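Local atomic coordinates of choline/ethanolamine kinase family protein (Mesorhizobium loti, PDB entry 3DXQ), a protein that belongs to the choline/ethanolamine kinase family and probably phosphorylates ethanolamine or a related small alcohol. Residues D204-V214 against R242-L253. Numbering follows the deposited sequence.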
ATOM      1  N   ASP A 204       5.224 -10.150  -5.969  1.00 39.59           N
ATOM      2  CA  ASP A 204       6.164  -9.625  -6.957  1.00 39.14           C
ATOM      3  C   ASP A 204       6.589  -8.256  -6.435  1.00 39.68           C
ATOM      4  O   ASP A 204       5.755  -7.367  -6.342  1.00 39.96           O
ATOM      5  CB  ASP A 204       5.457  -9.481  -8.291  1.00 38.48           C
ATOM      6  CG  ASP A 204       6.360  -9.027  -9.401  1.00 40.96           C
ATOM      7  OD1 ASP A 204       7.487  -8.558  -9.126  1.00 34.69           O
ATOM      8  OD2 ASP A 204       5.897  -9.137 -10.567  1.00 42.32           O
ATOM      9  N   PRO A 205       7.881  -8.085  -6.091  1.00 40.20           N
ATOM     10  CA  PRO A 205       8.371  -6.852  -5.516  1.00 39.94           C
ATOM     11  C   PRO A 205       7.939  -5.607  -6.262  1.00 40.53           C
ATOM     12  O   PRO A 205       7.751  -4.566  -5.637  1.00 42.74           O
ATOM     13  CB  PRO A 205       9.903  -7.006  -5.614  1.00 42.68           C
ATOM     14  CG  PRO A 205      10.138  -8.143  -6.525  1.00 40.95           C
ATOM     15  CD  PRO A 205       8.983  -9.037  -6.295  1.00 41.18           C
ATOM     16  N   LEU A 206       7.789  -5.701  -7.579  1.00 40.20           N
ATOM     17  CA  LEU A 206       7.391  -4.543  -8.377  1.00 39.96           C
ATOM     18  C   LEU A 206       5.933  -4.139  -8.211  1.00 40.15           C
ATOM     19  O   LEU A 206       5.498  -3.109  -8.751  1.00 38.16           O
ATOM     20  CB  LEU A 206       7.747  -4.744  -9.866  1.00 38.74           C
ATOM     21  CG  LEU A 206       9.234  -4.965 -10.101  1.00 35.02           C
ATOM     22  CD1 LEU A 206       9.597  -4.792 -11.555  1.00 35.40           C
ATOM     23  CD2 LEU A 206      10.093  -4.058  -9.188  1.00 37.31           C
ATOM     24  N   TRP A 207       5.165  -4.927  -7.471  1.00 40.44           N
ATOM     25  CA  TRP A 207       3.799  -4.518  -7.169  1.00 40.99           C
ATOM     26  C   TRP A 207       3.849  -3.296  -6.256  1.00 42.16           C
ATOM     27  O   TRP A 207       3.057  -2.363  -6.420  1.00 44.54           O
ATOM     28  CB  TRP A 207       3.013  -5.610  -6.470  1.00 41.31           C
ATOM     29  CG  TRP A 207       1.820  -5.068  -5.808  1.00 38.70           C
ATOM     30  CD1 TRP A 207       1.752  -4.547  -4.547  1.00 41.84           C
ATOM     31  CD2 TRP A 207       0.510  -4.965  -6.364  1.00 42.01           C
ATOM     32  NE1 TRP A 207       0.470  -4.124  -4.281  1.00 43.57           N
ATOM     33  CE2 TRP A 207      -0.317  -4.380  -5.374  1.00 38.77           C
ATOM     34  CE3 TRP A 207      -0.049  -5.321  -7.589  1.00 38.33           C
ATOM     35  CZ2 TRP A 207      -1.657  -4.132  -5.579  1.00 41.81           C
ATOM     36  CZ3 TRP A 207      -1.393  -5.075  -7.799  1.00 43.57           C
ATOM     37  CH2 TRP A 207      -2.185  -4.480  -6.799  1.00 43.36           C
ATOM     38  N   ASP A 208       4.772  -3.322  -5.294  1.00 39.38           N
ATOM     39  CA  ASP A 208       4.956  -2.222  -4.364  1.00 39.16           C
ATOM     40  C   ASP A 208       5.298  -0.931  -5.084  1.00 37.34           C
ATOM     41  O   ASP A 208       4.722   0.135  -4.780  1.00 36.25           O
ATOM     42  CB  ASP A 208       6.065  -2.551  -3.336  1.00 42.04           C
ATOM     43  CG  ASP A 208       5.563  -3.405  -2.163  1.00 43.68           C
ATOM     44  OD1 ASP A 208       4.332  -3.681  -2.081  1.00 38.61           O
ATOM     45  OD2 ASP A 208       6.401  -3.770  -1.298  1.00 48.21           O
ATOM     46  N   LEU A 209       6.237  -1.025  -6.025  1.00 37.66           N
ATOM     47  CA  LEU A 209       6.642   0.143  -6.832  1.00 37.37           C
ATOM     48  C   LEU A 209       5.473   0.667  -7.642  1.00 38.86           C
ATOM     49  O   LEU A 209       5.219   1.873  -7.661  1.00 40.48           O
ATOM     50  CB  LEU A 209       7.846  -0.154  -7.740  1.00 36.83           C
ATOM     51  CG  LEU A 209       9.202  -0.097  -7.007  1.00 34.87           C
ATOM     52  CD1 LEU A 209       9.345  -1.156  -5.899  1.00 26.09           C
ATOM     53  CD2 LEU A 209      10.382  -0.223  -7.955  1.00 33.60           C
ATOM     54  N   GLY A 210       4.734  -0.235  -8.276  1.00 40.77           N
ATOM     55  CA  GLY A 210       3.588   0.195  -9.095  1.00 42.76           C
ATOM     56  C   GLY A 210       2.496   0.841  -8.257  1.00 42.91           C
ATOM     57  O   GLY A 210       1.876   1.840  -8.659  1.00 42.04           O
ATOM     58  N   ASP A 211       2.269   0.271  -7.077  1.00 41.74           N
ATOM     59  CA  ASP A 211       1.217   0.750  -6.192  1.00 41.62           C
ATOM     60  C   ASP A 211       1.524   2.151  -5.683  1.00 41.38           C
ATOM     61  O   ASP A 211       0.672   3.039  -5.741  1.00 43.10           O
ATOM     62  CB  ASP A 211       1.039  -0.208  -5.026  1.00 42.45           C
ATOM     63  CG  ASP A 211      -0.278   0.004  -4.269  1.00 40.66           C
ATOM     64  OD1 ASP A 211      -0.557   1.093  -3.750  1.00 44.42           O
ATOM     65  OD2 ASP A 211      -1.021  -0.972  -4.136  1.00 47.65           O
ATOM     66  N   LEU A 212       2.739   2.356  -5.202  1.00 39.84           N
ATOM     67  CA  LEU A 212       3.145   3.674  -4.741  1.00 39.35           C
ATOM     68  C   LEU A 212       3.003   4.691  -5.849  1.00 40.61           C
ATOM     69  O   LEU A 212       2.477   5.776  -5.622  1.00 42.38           O
ATOM     70  CB  LEU A 212       4.593   3.642  -4.261  1.00 40.08           C
ATOM     71  CG  LEU A 212       5.230   4.965  -3.885  1.00 39.37           C
ATOM     72  CD1 LEU A 212       4.255   5.773  -3.013  1.00 40.23           C
ATOM     73  CD2 LEU A 212       6.575   4.707  -3.156  1.00 38.47           C
ATOM     74  N   SER A 213       3.466   4.345  -7.047  1.00 41.32           N
ATOM     75  CA  SER A 213       3.400   5.264  -8.183  1.00 42.04           C
ATOM     76  C   SER A 213       1.990   5.751  -8.455  1.00 43.10           C
ATOM     77  O   SER A 213       1.776   6.960  -8.602  1.00 42.04           O
ATOM     78  CB  SER A 213       3.948   4.600  -9.448  1.00 43.48           C
ATOM     79  OG  SER A 213       4.016   5.518 -10.521  1.00 38.95           O
ATOM     80  N   VAL A 214       1.031   4.819  -8.515  1.00 44.51           N
ATOM     81  CA  VAL A 214      -0.373   5.177  -8.771  1.00 45.85           C
ATOM     82  C   VAL A 214      -0.987   5.951  -7.603  1.00 47.28           C
ATOM     83  O   VAL A 214      -1.817   6.856  -7.816  1.00 49.46           O
ATOM     84  CB  VAL A 214      -1.240   3.949  -9.067  1.00 44.81           C
ATOM     85  CG1 VAL A 214      -2.699   4.306  -9.069  1.00 49.64           C
ATOM     86  CG2 VAL A 214      -0.880   3.397 -10.378  1.00 46.34           C
ATOM     87  N   ARG A 242       6.596  -4.206 -15.887  1.00 42.50           N
ATOM     88  CA  ARG A 242       5.876  -4.793 -14.766  1.00 42.43           C
ATOM     89  C   ARG A 242       5.296  -3.700 -13.876  1.00 42.29           C
ATOM     90  O   ARG A 242       4.148  -3.779 -13.443  1.00 42.05           O
ATOM     91  CB  ARG A 242       6.748  -5.811 -14.000  1.00 41.64           C
ATOM     92  CG  ARG A 242       6.361  -7.231 -14.382  1.00 40.39           C
ATOM     93  CD  ARG A 242       7.345  -8.335 -14.068  1.00 39.47           C
ATOM     94  NE  ARG A 242       7.891  -8.340 -12.708  1.00 37.36           N
ATOM     95  CZ  ARG A 242       9.200  -8.318 -12.429  1.00 36.67           C
ATOM     96  NH1 ARG A 242      10.107  -8.278 -13.402  1.00 38.51           N
ATOM     97  NH2 ARG A 242       9.622  -8.337 -11.181  1.00 35.84           N
ATOM     98  N   VAL A 243       6.076  -2.653 -13.641  1.00 42.02           N
ATOM     99  CA  VAL A 243       5.590  -1.555 -12.826  1.00 39.67           C
ATOM    100  C   VAL A 243       4.343  -0.969 -13.495  1.00 40.24           C
ATOM    101  O   VAL A 243       3.279  -0.846 -12.885  1.00 42.41           O
ATOM    102  CB  VAL A 243       6.647  -0.478 -12.620  1.00 36.54           C
ATOM    103  CG1 VAL A 243       6.101   0.591 -11.708  1.00 34.08           C
ATOM    104  CG2 VAL A 243       7.893  -1.070 -12.026  1.00 36.05           C
ATOM    105  N   VAL A 244       4.451  -0.642 -14.764  1.00 40.84           N
ATOM    106  CA  VAL A 244       3.300  -0.066 -15.463  1.00 41.80           C
ATOM    107  C   VAL A 244       2.094  -1.025 -15.409  1.00 42.63           C
ATOM    108  O   VAL A 244       0.964  -0.593 -15.198  1.00 43.24           O
ATOM    109  CB  VAL A 244       3.683   0.326 -16.884  1.00 40.74           C
ATOM    110  CG1 VAL A 244       2.467   0.750 -17.694  1.00 41.90           C
ATOM    111  CG2 VAL A 244       4.707   1.439 -16.823  1.00 36.54           C
ATOM    112  N   ILE A 245       2.346  -2.323 -15.553  1.00 43.54           N
ATOM    113  CA  ILE A 245       1.287  -3.330 -15.496  1.00 44.41           C
ATOM    114  C   ILE A 245       0.564  -3.297 -14.144  1.00 46.68           C
ATOM    115  O   ILE A 245      -0.687  -3.329 -14.081  1.00 46.08           O
ATOM    116  CB  ILE A 245       1.855  -4.750 -15.773  1.00 44.80           C
ATOM    117  CG1 ILE A 245       1.989  -4.967 -17.278  1.00 45.91           C
ATOM    118  CG2 ILE A 245       0.963  -5.828 -15.212  1.00 40.84           C
ATOM    119  CD1 ILE A 245       0.680  -4.820 -17.998  1.00 51.74           C
ATOM    120  N   TYR A 246       1.349  -3.214 -13.072  1.00 45.32           N
ATOM    121  CA  TYR A 246       0.783  -3.149 -11.731  1.00 45.52           C
ATOM    122  C   TYR A 246       0.090  -1.811 -11.466  1.00 46.08           C
ATOM    123  O   TYR A 246      -0.922  -1.779 -10.759  1.00 44.57           O
ATOM    124  CB  TYR A 246       1.842  -3.463 -10.660  1.00 44.52           C
ATOM    125  CG  TYR A 246       2.313  -4.910 -10.708  1.00 42.05           C
ATOM    126  CD1 TYR A 246       1.404  -5.961 -10.715  1.00 36.60           C
ATOM    127  CD2 TYR A 246       3.666  -5.220 -10.732  1.00 40.92           C
ATOM    128  CE1 TYR A 246       1.830  -7.290 -10.769  1.00 40.66           C
ATOM    129  CE2 TYR A 246       4.109  -6.547 -10.773  1.00 43.29           C
ATOM    130  CZ  TYR A 246       3.183  -7.582 -10.795  1.00 43.68           C
ATOM    131  OH  TYR A 246       3.615  -8.900 -10.829  1.00 40.85           O
ATOM    132  N   LYS A 247       0.612  -0.714 -12.015  1.00 46.27           N
ATOM    133  CA  LYS A 247      -0.118   0.548 -11.925  1.00 45.96           C
ATOM    134  C   LYS A 247      -1.562   0.300 -12.374  1.00 44.12           C
ATOM    135  O   LYS A 247      -2.498   0.667 -11.681  1.00 43.09           O
ATOM    136  CB  LYS A 247       0.503   1.631 -12.809  1.00 47.22           C
ATOM    137  CG  LYS A 247       1.616   2.463 -12.198  1.00 46.70           C
ATOM    138  CD  LYS A 247       2.245   3.328 -13.290  1.00 50.89           C
ATOM    139  CE  LYS A 247       2.606   4.722 -12.826  1.00 54.12           C
ATOM    140  NZ  LYS A 247       3.413   5.484 -13.841  1.00 50.84           N
ATOM    141  N   ALA A 248      -1.737  -0.356 -13.518  1.00 43.21           N
ATOM    142  CA  ALA A 248      -3.077  -0.618 -14.044  1.00 43.29           C
ATOM    143  C   ALA A 248      -3.851  -1.586 -13.150  1.00 43.61           C
ATOM    144  O   ALA A 248      -4.990  -1.312 -12.793  1.00 45.58           O
ATOM    145  CB  ALA A 248      -3.016  -1.147 -15.497  1.00 41.88           C
HETATM  146  N   MSE A 249      -3.244  -2.713 -12.792  1.00 42.99           N
HETATM  147  CA  MSE A 249      -3.931  -3.719 -11.978  1.00 44.09           C
HETATM  148  C   MSE A 249      -4.280  -3.233 -10.589  1.00 45.70           C
HETATM  149  O   MSE A 249      -5.283  -3.649 -10.027  1.00 45.62           O
HETATM  150  CB  MSE A 249      -3.090  -4.984 -11.855  1.00 45.04           C
HETATM  151  CG  MSE A 249      -2.967  -5.797 -13.129  1.00 42.80           C
HETATM  152 SE   MSE A 249      -4.670  -5.954 -14.110  0.75 39.36          SE
HETATM  153  CE  MSE A 249      -4.309  -7.592 -15.000  1.00 51.28           C
ATOM    154  N   CYS A 250      -3.428  -2.379 -10.033  1.00 47.77           N
ATOM    155  CA  CYS A 250      -3.655  -1.784  -8.730  1.00 46.57           C
ATOM    156  C   CYS A 250      -4.927  -0.960  -8.731  1.00 45.65           C
ATOM    157  O   CYS A 250      -5.786  -1.118  -7.885  1.00 43.42           O
ATOM    158  CB  CYS A 250      -2.470  -0.903  -8.368  1.00 48.03           C
ATOM    159  SG  CYS A 250      -2.498  -0.307  -6.693  1.00 53.41           S
ATOM    160  N   ASP A 251      -5.059  -0.080  -9.707  1.00 47.29           N
ATOM    161  CA  ASP A 251      -6.293   0.686  -9.865  1.00 45.90           C
ATOM    162  C   ASP A 251      -7.501  -0.216 -10.056  1.00 46.15           C
ATOM    163  O   ASP A 251      -8.568   0.047  -9.500  1.00 48.39           O
ATOM    164  CB  ASP A 251      -6.205   1.636 -11.061  1.00 45.53           C
ATOM    165  CG  ASP A 251      -5.707   3.027 -10.695  1.00 47.45           C
ATOM    166  OD1 ASP A 251      -5.851   3.450  -9.535  1.00 49.28           O
ATOM    167  OD2 ASP A 251      -5.195   3.720 -11.597  1.00 51.30           O
ATOM    168  N   LEU A 252      -7.351  -1.260 -10.860  1.00 45.72           N
ATOM    169  CA  LEU A 252      -8.469  -2.160 -11.138  1.00 46.28           C
ATOM    170  C   LEU A 252      -8.951  -2.858  -9.868  1.00 46.76           C
ATOM    171  O   LEU A 252     -10.158  -2.951  -9.627  1.00 47.42           O
ATOM    172  CB  LEU A 252      -8.067  -3.221 -12.170  1.00 46.35           C
ATOM    173  CG  LEU A 252      -9.183  -4.185 -12.576  1.00 46.47           C
ATOM    174  CD1 LEU A 252     -10.316  -3.448 -13.230  1.00 41.20           C
ATOM    175  CD2 LEU A 252      -8.642  -5.228 -13.499  1.00 45.70           C
ATOM    176  N   LEU A 253      -7.999  -3.367  -9.084  1.00 46.13           N
ATOM    177  CA  LEU A 253      -8.297  -4.066  -7.831  1.00 46.88           C
ATOM    178  C   LEU A 253      -9.189  -3.219  -6.946  1.00 47.83           C
ATOM    179  O   LEU A 253     -10.288  -3.628  -6.571  1.00 48.75           O
ATOM    180  CB  LEU A 253      -7.008  -4.400  -7.077  1.00 46.44           C
ATOM    181  CG  LEU A 253      -7.188  -5.102  -5.730  1.00 48.04           C
ATOM    182  CD1 LEU A 253      -7.811  -6.470  -5.986  1.00 40.50           C
ATOM    183  CD2 LEU A 253      -5.874  -5.217  -4.960  1.00 44.54           C
TER
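Arg242, Tyr246 and the backbone N-H of Leu206 all donate to a single buried carboxylate, that of Asp204, where helices 206-215 and 237-263 meet. Arg242 grips it side-on, NE donating to Asp204 OD2 and NH2 to Asp204 OD1, each at 3.0 Å, with guanidinium and carboxylate nearly coplanar. A bend at chi3 (49°) curls the long arginine chain back to make this possible. Tyr246 OH donates to Asp204 OD2 as well, through a bond modelled too short for its length to be trusted; its ring stands almost perpendicular to the carboxylate (88°). OD1 also caps the beginning of helix 206-215, taking the N-H of Leu206 from above the carboxylate plane. Leu206 in turn lays CD1 over one guanidinium face, 3.7 Å from Arg242 CZ, apolar cover for a flat cation. A methionine in place of Arg242 would probably leave the buried charge of Asp204 without its cationic mate.

Both helices belong to the helical C-terminal lobe of the kinase-like fold. Helix 206-215 also carries Asp208, whose carboxylate bonds His118 NE2 and, in what is probably the catalytic loop, as in related phosphotransferases, the backbone N-H groups of His177 and Cys178. Trp207 NE1 donates to Cys178 O, while its six-membered ring lies obliquely to Tyr246, Trp207 CE3 lying 3.5 Å from Tyr246 CD1, and reaches Cys250, whose SG sits 4.7 Å from that ring's centroid.

Gly210 suits the closest approach: the axes cross at -61° only 7.6 Å apart, and its CA meets Val243 CG1 at 3.6 Å where a side chain would point into Tyr246. Further along, Val214 packs against the aliphatic part of Lys247 and beside Asp251; the Lys247 ammonium is engaged by Asp223, and the Asp251 carboxylate by Arg278 and Arg281.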